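Side-chain contacts in arginine decarboxylase, A207R protein (Paramecium bursaria Chlorella virus 1, PDB 2NVA), which decarboxylates arginine to agmatine with pyridoxal 5'-phosphate as cofactor, and is bound here to the agmatine product joined to that cofactor: residues D32-L37 against R255-H260; F175-G180 against E185-A190. All blocks are in the same frame, centred on the assembly; numbering follows the deposited sequence.

Contact 1: residues D32-L37 against R255-H260. With PL2 ((4-{[(4-{[amino(imino)methyl]amino}butyl)amino]methyl}-5-hydroxy-6-methylpyridin-3-yl)methyl dihydrogen phosphate), chain I.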
# COMPACT_ATOMS: atom_id res chain seq x y z
N ASP A 32 21.51 -21.95 -8.29
CA ASP A 32 22.39 -23.12 -8.22
C ASP A 32 22.22 -23.88 -6.91
O ASP A 32 22.27 -25.10 -6.91
CB ASP A 32 23.87 -22.72 -8.41
CG ASP A 32 24.17 -22.25 -9.82
OD1 ASP A 32 25.25 -21.66 -10.03
OD2 ASP A 32 23.33 -22.46 -10.73
N GLN A 33 22.01 -23.14 -5.82
CA GLN A 33 21.76 -23.73 -4.51
C GLN A 33 20.42 -24.45 -4.48
O GLN A 33 20.31 -25.52 -3.90
CB GLN A 33 21.80 -22.66 -3.42
CG GLN A 33 23.22 -22.26 -3.03
CD GLN A 33 24.00 -23.42 -2.44
OE1 GLN A 33 24.82 -24.04 -3.12
NE2 GLN A 33 23.72 -23.74 -1.17
N TRP A 34 19.41 -23.85 -5.11
CA TRP A 34 18.11 -24.50 -5.18
C TRP A 34 18.24 -25.88 -5.82
O TRP A 34 17.69 -26.85 -5.33
CB TRP A 34 17.11 -23.66 -5.97
CG TRP A 34 15.76 -24.32 -6.08
CD1 TRP A 34 15.38 -25.30 -6.97
CD2 TRP A 34 14.61 -24.09 -5.24
NE1 TRP A 34 14.07 -25.67 -6.75
CE2 TRP A 34 13.58 -24.94 -5.70
CE3 TRP A 34 14.35 -23.22 -4.17
CZ2 TRP A 34 12.31 -24.96 -5.11
CZ3 TRP A 34 13.09 -23.24 -3.58
CH2 TRP A 34 12.09 -24.11 -4.05
N THR A 35 18.98 -25.95 -6.93
CA THR A 35 19.22 -27.19 -7.68
C THR A 35 19.83 -28.27 -6.79
O THR A 35 19.47 -29.44 -6.90
CB THR A 35 20.10 -26.90 -8.93
OG1 THR A 35 19.42 -25.91 -9.74
CG2 THR A 35 20.32 -28.16 -9.76
N ILE A 36 20.73 -27.86 -5.90
CA ILE A 36 21.34 -28.78 -4.96
C ILE A 36 20.42 -29.15 -3.78
O ILE A 36 20.34 -30.32 -3.40
CB ILE A 36 22.80 -28.33 -4.50
CG1 ILE A 36 23.26 -29.11 -3.27
CG2 ILE A 36 22.85 -26.89 -4.14
CD1 ILE A 36 23.84 -30.47 -3.58
N LEU A 37 19.73 -28.16 -3.22
CA LEU A 37 18.85 -28.40 -2.07
C LEU A 37 17.63 -29.25 -2.45
O LEU A 37 17.19 -30.10 -1.68
CB LEU A 37 18.39 -27.08 -1.46
CG LEU A 37 19.50 -26.17 -0.90
CD1 LEU A 37 18.92 -24.87 -0.39
CD2 LEU A 37 20.28 -26.88 0.19
N ARG A 255 10.07 -15.33 -2.25
CA ARG A 255 11.07 -14.72 -1.38
C ARG A 255 12.41 -15.47 -1.32
O ARG A 255 13.43 -14.86 -1.00
CB ARG A 255 10.52 -14.49 0.05
CG ARG A 255 10.31 -15.79 0.84
CD ARG A 255 9.78 -15.53 2.24
NE ARG A 255 8.40 -15.00 2.23
CZ ARG A 255 8.07 -13.77 2.63
NH1 ARG A 255 9.00 -12.92 3.06
NH2 ARG A 255 6.80 -13.38 2.58
N PHE A 256 12.41 -16.78 -1.59
CA PHE A 256 13.66 -17.54 -1.58
C PHE A 256 14.71 -16.89 -2.48
O PHE A 256 15.87 -16.75 -2.10
CB PHE A 256 13.45 -19.01 -1.96
CG PHE A 256 14.71 -19.86 -1.84
CD1 PHE A 256 14.97 -20.57 -0.67
CD2 PHE A 256 15.62 -19.93 -2.90
CE1 PHE A 256 16.14 -21.35 -0.56
CE2 PHE A 256 16.80 -20.70 -2.79
CZ PHE A 256 17.05 -21.41 -1.63
N PHE A 257 14.29 -16.49 -3.68
CA PHE A 257 15.20 -15.86 -4.64
C PHE A 257 15.25 -14.34 -4.54
O PHE A 257 16.30 -13.75 -4.75
CB PHE A 257 14.84 -16.26 -6.07
CG PHE A 257 14.95 -17.73 -6.32
CD1 PHE A 257 16.20 -18.36 -6.29
CD2 PHE A 257 13.83 -18.50 -6.58
CE1 PHE A 257 16.32 -19.73 -6.50
CE2 PHE A 257 13.94 -19.88 -6.80
CZ PHE A 257 15.20 -20.49 -6.76
N ALA A 258 14.11 -13.73 -4.23
CA ALA A 258 14.00 -12.26 -4.29
C ALA A 258 14.58 -11.56 -3.06
O ALA A 258 15.08 -10.43 -3.17
CB ALA A 258 12.55 -11.84 -4.53
N GLU A 259 14.51 -12.19 -1.89
CA GLU A 259 14.90 -11.48 -0.65
C GLU A 259 16.29 -10.82 -0.75
O GLU A 259 16.43 -9.61 -0.53
CB GLU A 259 14.84 -12.39 0.57
CG GLU A 259 15.28 -11.70 1.88
CD GLU A 259 15.12 -12.57 3.12
OE1 GLU A 259 14.56 -13.69 3.03
OE2 GLU A 259 15.55 -12.13 4.21
N HIS A 260 17.30 -11.61 -1.11
CA HIS A 260 18.69 -11.15 -1.05
C HIS A 260 19.15 -10.47 -2.33
O HIS A 260 20.30 -10.06 -2.45
CB HIS A 260 19.61 -12.33 -0.72
CG HIS A 260 19.24 -13.05 0.54
ND1 HIS A 260 19.22 -12.42 1.77
CD2 HIS A 260 18.86 -14.33 0.76
CE1 HIS A 260 18.84 -13.29 2.69
NE2 HIS A 260 18.63 -14.45 2.11
N1 PL2 I . 2.69 -19.00 -4.93
C2 PL2 I . 1.50 -18.46 -4.64
C2A PL2 I . 0.22 -18.99 -5.31
C3 PL2 I . 1.44 -17.41 -3.71
O3 PL2 I . 0.22 -16.89 -3.42
C4 PL2 I . 2.61 -16.92 -3.08
C4A PL2 I . 2.59 -15.75 -2.05
C5 PL2 I . 3.82 -17.54 -3.44
C6 PL2 I . 3.83 -18.57 -4.36
P PL2 I . 6.79 -16.82 -1.00
N PL2 I . 1.30 -15.64 -1.33
CA PL2 I . 0.96 -14.24 -1.06
CG PL2 I . 1.65 -12.10 0.10
OP2 PL2 I . 6.73 -16.70 0.60
OP3 PL2 I . 7.33 -15.39 -1.54
OP1 PL2 I . 7.66 -17.96 -1.43
OP4 PL2 I . 5.25 -16.97 -1.43
C5M PL2 I . 5.15 -17.08 -2.81
CB PL2 I . 2.07 -13.52 -0.26
CD PL2 I . 2.74 -11.39 0.94
NE PL2 I . 2.28 -10.00 1.14
CZ PL2 I . 3.02 -8.97 1.56
NH2 PL2 I . 2.45 -7.75 1.69
NH1 PL2 I . 4.31 -9.14 1.86
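Trp34 turns the edge of its indole, at CE3 and CZ3, onto one face of the Phe256 ring, an edge-to-face pair with six-ring centroids 5.2 Å apart and planes at 80°. CE3 comes down off-centre, nearest the rim at Phe256 CD2 (3.7 Å). At the edge of the same Phe256 ring, near its plane, stands Leu37, whose CD1 approaches CZ at 4.1 Å. Phe257 meets the tryptophan differently: Phe257 CE2 lies above one face of the indole, offset toward the rim, and Phe257 CZ lies 3.8 Å from Trp34 CB. Phe256 CD2 in turn lies over the rim of one Phe257 face, closing a three-ring aromatic cluster. In Trp34, CG anti to the backbone N (chi1 179°) carries the indole across to both phenylalanines. No hydrogen bond crosses the contact; the indole NE1 is satisfied by Val41 O.

Just before the two phenylalanines, Arg255 faces the cofactor phosphate. Its backbone N donates to PL2 OP3 at 2.8 Å, and NE donates to OP2 at 2.9 Å with an N-H...O angle of 155°, the oxygen near the guanidinium plane. A bend at the third torsion helps fold the side chain round to OP2. NH2 forms a salt bridge with Glu296 and a hydrogen bond to Ser179 OG, which probably fixes the guanidinium's rotation. The short helix 255-258 thus offers phosphate-binding N-H groups from Arg255 at its start and apolar rings to helix 24-37.

The helix follows barrel strand 248-251 and leads out to strand 262-274 of the separate mixed sheet. Phe257 also packs on Leu30 and Ile31 of helix 24-37, and both Trp34 and Phe257 touch Pro43 on strand 41-46.

Contact 2: residues F175-G180 against E185-A190. With PL2 ((4-{[(4-{[amino(imino)methyl]amino}butyl)amino]methyl}-5-hydroxy-6-methylpyridin-3-yl)methyl dihydrogen phosphate), chain I.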
# COMPACT_ATOMS: atom_id res chain seq x y z
N PHE A 175 -0.47 -26.75 -2.87
CA PHE A 175 -0.83 -26.13 -1.61
C PHE A 175 0.12 -24.96 -1.43
O PHE A 175 1.17 -24.89 -2.08
CB PHE A 175 -0.69 -27.12 -0.45
CG PHE A 175 0.71 -27.70 -0.28
CD1 PHE A 175 1.68 -27.01 0.45
CD2 PHE A 175 1.04 -28.94 -0.82
CE1 PHE A 175 2.97 -27.54 0.62
CE2 PHE A 175 2.33 -29.48 -0.65
CZ PHE A 175 3.29 -28.77 0.07
N HIS A 176 -0.25 -24.04 -0.55
CA HIS A 176 0.69 -23.05 -0.06
C HIS A 176 0.48 -22.96 1.44
O HIS A 176 -0.62 -22.63 1.89
CB HIS A 176 0.46 -21.69 -0.72
CG HIS A 176 1.64 -20.77 -0.62
ND1 HIS A 176 2.37 -20.64 0.55
CD2 HIS A 176 2.23 -19.96 -1.52
CE1 HIS A 176 3.35 -19.77 0.36
NE2 HIS A 176 3.28 -19.33 -0.88
N VAL A 177 1.51 -23.31 2.21
CA VAL A 177 1.38 -23.33 3.67
C VAL A 177 1.25 -21.92 4.26
O VAL A 177 0.81 -21.76 5.40
CB VAL A 177 2.55 -24.08 4.35
CG1 VAL A 177 2.63 -25.49 3.83
CG2 VAL A 177 3.88 -23.33 4.16
N GLY A 178 1.64 -20.92 3.49
CA GLY A 178 1.68 -19.55 3.99
C GLY A 178 3.00 -18.90 3.60
O GLY A 178 4.01 -19.59 3.45
N SER A 179 2.98 -17.59 3.45
CA SER A 179 4.16 -16.85 3.04
C SER A 179 5.07 -16.59 4.25
O SER A 179 4.61 -16.06 5.28
CB SER A 179 3.77 -15.54 2.34
OG SER A 179 4.90 -15.00 1.64
N GLY A 180 6.34 -16.94 4.13
CA GLY A 180 7.32 -16.78 5.20
C GLY A 180 7.18 -17.90 6.21
O GLY A 180 6.80 -17.66 7.37
N GLU A 185 7.52 -29.23 9.48
CA GLU A 185 6.40 -30.16 9.70
C GLU A 185 5.15 -29.77 8.91
O GLU A 185 4.39 -30.64 8.46
CB GLU A 185 6.10 -30.25 11.20
CG GLU A 185 5.05 -31.28 11.60
CD GLU A 185 5.53 -32.71 11.54
OE1 GLU A 185 4.77 -33.56 11.00
OE2 GLU A 185 6.63 -33.04 12.05
N ALA A 186 4.95 -28.47 8.72
CA ALA A 186 3.84 -27.99 7.91
C ALA A 186 3.93 -28.51 6.48
O ALA A 186 2.91 -28.89 5.91
CB ALA A 186 3.80 -26.46 7.93
N TYR A 187 5.13 -28.52 5.89
CA TYR A 187 5.34 -29.02 4.54
C TYR A 187 5.17 -30.53 4.47
O TYR A 187 4.56 -31.05 3.52
CB TYR A 187 6.71 -28.63 3.99
CG TYR A 187 6.80 -27.17 3.64
CD1 TYR A 187 6.61 -26.73 2.32
CD2 TYR A 187 7.04 -26.21 4.63
CE1 TYR A 187 6.67 -25.37 2.00
CE2 TYR A 187 7.11 -24.85 4.31
CZ TYR A 187 6.92 -24.44 3.00
OH TYR A 187 6.99 -23.10 2.70
N TYR A 188 5.69 -31.23 5.48
CA TYR A 188 5.54 -32.67 5.56
C TYR A 188 4.05 -33.06 5.56
O TYR A 188 3.63 -33.89 4.77
CB TYR A 188 6.23 -33.22 6.81
CG TYR A 188 6.33 -34.73 6.77
CD1 TYR A 188 7.48 -35.35 6.30
CD2 TYR A 188 5.25 -35.52 7.15
CE1 TYR A 188 7.57 -36.74 6.22
CE2 TYR A 188 5.34 -36.93 7.09
CZ TYR A 188 6.50 -37.53 6.61
OH TYR A 188 6.60 -38.91 6.55
N ARG A 189 3.27 -32.44 6.45
CA ARG A 189 1.82 -32.71 6.56
C ARG A 189 1.07 -32.32 5.29
O ARG A 189 0.11 -33.00 4.90
CB ARG A 189 1.22 -32.00 7.78
CG ARG A 189 1.64 -32.59 9.14
CD ARG A 189 1.12 -31.74 10.30
NE ARG A 189 0.96 -32.49 11.56
CZ ARG A 189 1.84 -32.50 12.57
NH1 ARG A 189 2.98 -31.81 12.50
NH2 ARG A 189 1.58 -33.20 13.66
N ALA A 190 1.50 -31.23 4.65
CA ALA A 190 0.90 -30.76 3.41
C ALA A 190 1.14 -31.74 2.26
O ALA A 190 0.25 -31.98 1.44
CB ALA A 190 1.42 -29.38 3.04
N1 PL2 I . 2.69 -19.00 -4.93
C2 PL2 I . 1.50 -18.46 -4.64
C2A PL2 I . 0.22 -18.99 -5.31
C3 PL2 I . 1.44 -17.41 -3.71
O3 PL2 I . 0.22 -16.89 -3.42
C4 PL2 I . 2.61 -16.92 -3.08
C4A PL2 I . 2.59 -15.75 -2.05
C5 PL2 I . 3.82 -17.54 -3.44
C6 PL2 I . 3.83 -18.57 -4.36
P PL2 I . 6.79 -16.82 -1.00
N PL2 I . 1.30 -15.64 -1.33
CA PL2 I . 0.96 -14.24 -1.06
CG PL2 I . 1.65 -12.10 0.10
OP2 PL2 I . 6.73 -16.70 0.60
OP3 PL2 I . 7.33 -15.39 -1.54
OP1 PL2 I . 7.66 -17.96 -1.43
OP4 PL2 I . 5.25 -16.97 -1.43
C5M PL2 I . 5.15 -17.08 -2.81
CB PL2 I . 2.07 -13.52 -0.26
CD PL2 I . 2.74 -11.39 0.94
NE PL2 I . 2.28 -10.00 1.14
CZ PL2 I . 3.02 -8.97 1.56
NH2 PL2 I . 2.45 -7.75 1.69
NH1 PL2 I . 4.31 -9.14 1.86
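Ala190 sets its methyl almost squarely on the Phe175 ring: CB lies 3.4 Å from the ring centroid and only 11° off the normal, a close CH-pi contact. Phe175 reaches this place with CG between its backbone N and carbonyl carbon (chi1 59°), while its CE1 edge meets Tyr187 CD1 at 4.1 Å. A second CH-pi contact runs the other way, with Val177 CG1 over the centre of the Tyr187 ring, 4.3 Å from the centroid. The other branch, CG2, presses closer to the phenol end, 3.4 Å from Tyr187 CZ. The tyrosine hydroxyl is hydrogen-bonded to Gly215 O. Ala186 CB adds a looser touch to Val177 CG1.

The segment 175-180 is the loop after strand 170-174 of the TIM barrel, and it packs back on helix 184-204, which follows it in the barrel's beta-alpha succession. Its opposite side serves the cofactor. His176 NE2 donates to PL2 OP4 at 3.1 Å, the oxygen near the imidazole plane, and the CD2-NE2 edge of the imidazole stands over one face of the pyridine ring, CD2 3.4 Å from PL2 C4. The orientation of this imidazole is held from behind by Gly178 N, which donates to ND1 at 3.0 Å from 21° out of the ring plane. Ser179 OG donates to PL2 OP2 at 2.7 Å.

After helix 2-11 and strand 18-22, helix 24-37 packs on residues 255-260, so contact 1 closes a long loop holding all eight strands of the parallel barrel. Contact 2 lies wholly within that loop and is local: only four residues separate its segments, joining the loop after strand 170-174 to the helix that follows. The two do not cross, and their centres are about 17 Å apart. They meet at the cofactor phosphate, through Arg255 and Ser179. Of the four segments, 255-260 and 175-180 reach PL2, while 32-37 and 185-190 pack behind them.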